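Local coordinates for protein encapsulated ferritin (Haliangium ochraceum, PDB 5N5F) that oxidises Fe(2+) to Fe(3+) as a ferritin-like ferroxidase, cargo of an encapsulin nanocompartment in which the iron is stored, at the interface of chains A and B. Coordinates in Å, arbitrary orientation; residue numbers count along the deposited sequence, not the author numbering. Chains: chain A/B, encapsulated ferritin.

The interface of chains A and B. Residues chain A 32, 35, 58, 62, 66; chain B 25, 78-79, 82.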
loop_
_atom_site.group_PDB
_atom_site.type_symbol
_atom_site.label_atom_id
_atom_site.label_comp_id
_atom_site.label_asym_id
_atom_site.label_seq_id
_atom_site.Cartn_x
_atom_site.Cartn_y
_atom_site.Cartn_z
ATOM N N LEU A 32 15.333 -9.267 8.975
ATOM C CA LEU A 32 16.266 -8.189 8.663
ATOM C C LEU A 32 15.596 -6.824 8.782
ATOM O O LEU A 32 16.231 -5.848 9.199
ATOM C CB LEU A 32 16.842 -8.385 7.261
ATOM C CG LEU A 32 17.751 -9.605 7.087
ATOM C CD1 LEU A 32 18.076 -9.820 5.620
ATOM C CD2 LEU A 32 19.030 -9.455 7.902
ATOM N N VAL A 35 15.700 -5.785 12.310
ATOM C CA VAL A 35 17.021 -5.301 12.701
ATOM C C VAL A 35 17.155 -3.817 12.390
ATOM O O VAL A 35 17.657 -3.037 13.208
ATOM C CB VAL A 35 18.123 -6.126 12.009
ATOM C CG1 VAL A 35 19.503 -5.521 12.267
ATOM C CG2 VAL A 35 18.082 -7.563 12.491
ATOM N N LYS A 58 16.668 -6.629 19.047
ATOM C CA LYS A 58 17.348 -6.469 17.763
ATOM C C LYS A 58 18.373 -7.576 17.550
ATOM O O LYS A 58 18.399 -8.229 16.500
ATOM C CB LYS A 58 18.029 -5.097 17.701
ATOM C CG LYS A 58 18.971 -4.884 16.503
ATOM C CD LYS A 58 19.963 -3.759 16.768
ATOM C CE LYS A 58 20.993 -3.627 15.652
ATOM N NZ LYS A 58 21.819 -4.857 15.484
ATOM N N VAL A 62 18.798 -10.695 14.731
ATOM C CA VAL A 62 19.968 -11.050 13.931
ATOM C C VAL A 62 20.220 -12.549 14.018
ATOM O O VAL A 62 20.473 -13.216 13.007
ATOM C CB VAL A 62 21.198 -10.246 14.389
ATOM C CG1 VAL A 62 22.460 -10.707 13.644
ATOM C CG2 VAL A 62 20.972 -8.766 14.169
ATOM N N MET A 66 20.163 -15.323 10.859
ATOM C CA MET A 66 21.263 -16.203 10.490
ATOM C C MET A 66 20.865 -17.668 10.604
ATOM O O MET A 66 21.368 -18.505 9.845
ATOM C CB MET A 66 22.486 -15.896 11.352
ATOM C CG MET A 66 23.041 -14.484 11.156
ATOM S SD MET A 66 23.461 -14.085 9.434
ATOM C CE MET A 66 21.948 -13.303 8.870
ATOM N N LEU B 25 20.879 -2.646 4.740
ATOM C CA LEU B 25 19.838 -3.620 5.054
ATOM C C LEU B 25 18.731 -3.612 4.006
ATOM O O LEU B 25 18.287 -4.679 3.566
ATOM C CB LEU B 25 19.277 -3.352 6.450
ATOM C CG LEU B 25 20.196 -3.792 7.596
ATOM C CD1 LEU B 25 19.723 -3.249 8.935
ATOM C CD2 LEU B 25 20.296 -5.314 7.658
ATOM N N VAL B 78 27.658 -8.056 16.229
ATOM C CA VAL B 78 26.553 -8.966 16.524
ATOM C C VAL B 78 26.297 -9.900 15.349
ATOM O O VAL B 78 26.094 -11.106 15.533
ATOM C CB VAL B 78 25.283 -8.180 16.911
ATOM C CG1 VAL B 78 24.933 -7.118 15.874
ATOM C CG2 VAL B 78 24.106 -9.130 17.109
ATOM N N PHE B 79 26.273 -9.360 14.128
ATOM C CA PHE B 79 26.163 -10.217 12.951
ATOM C C PHE B 79 27.318 -11.208 12.906
ATOM O O PHE B 79 27.122 -12.406 12.666
ATOM C CB PHE B 79 26.130 -9.364 11.677
ATOM C CG PHE B 79 24.739 -9.071 11.161
ATOM C CD1 PHE B 79 24.031 -7.966 11.614
ATOM C CD2 PHE B 79 24.152 -9.888 10.208
ATOM C CE1 PHE B 79 22.757 -7.692 11.132
ATOM C CE2 PHE B 79 22.881 -9.620 9.722
ATOM C CZ PHE B 79 22.181 -8.518 10.189
ATOM N N HIS B 82 26.787 -14.059 15.547
ATOM C CA HIS B 82 25.730 -15.011 15.217
ATOM C C HIS B 82 26.034 -15.770 13.927
ATOM O O HIS B 82 25.599 -16.917 13.771
ATOM C CB HIS B 82 24.389 -14.282 15.111
ATOM C CG HIS B 82 23.860 -13.792 16.425
ATOM N ND1 HIS B 82 24.036 -14.485 17.605
ATOM C CD2 HIS B 82 23.159 -12.677 16.746
ATOM C CE1 HIS B 82 23.464 -13.820 18.594
ATOM N NE2 HIS B 82 22.926 -12.720 18.100
#
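B:Phe79, on helix 77-86, reaches into the groove between helices 16-44 and 48-75 of chain A, where A:Val62 meets its ring. A:Val62 CB lies 3.9 Å from CD2 of the B:His82 imidazole and a little further from B:Val78 CG2. A:Val62 CG1, set anti to the backbone N (chi1 175°), sits over the centre of the B:Phe79 phenyl face, 3.7 Å from the centroid, in a CH-pi contact. The same methyl also touches the imidazole of B:His82 at its edge, in the ring plane, so it fills the corner between the two aromatic side chains. A:Val62 CG2 bears on B:Phe79 CE1 at 3.7 Å. Farther round the rim, the A:Met66 chain folds at chi2 and chi3 to bring its CE within 3.9 Å of B:Phe79 CE2, and A:Leu32 CD2 meets B:Phe79 CZ, the two side chains crossing at roughly a right angle. A:Val35 CG1 links the ring to B:Leu25, 4.0 Å from that leucine's CD1. At the border, the side-chain nitrogen NZ of A:Lys58 passes 3.9 Å from B:Val78 CG1. With an alanine at B:Phe79, A:Val62 CG1 would probably lose the face it rests on, leaving a gap between A:Leu32 and A:Met66. The patch, repeated by two-fold symmetry, anchors the short helix of one subunit against the long helical hairpin of the other, packing together two subunits of the decameric ring formed by this N-terminal ferroxidase domain.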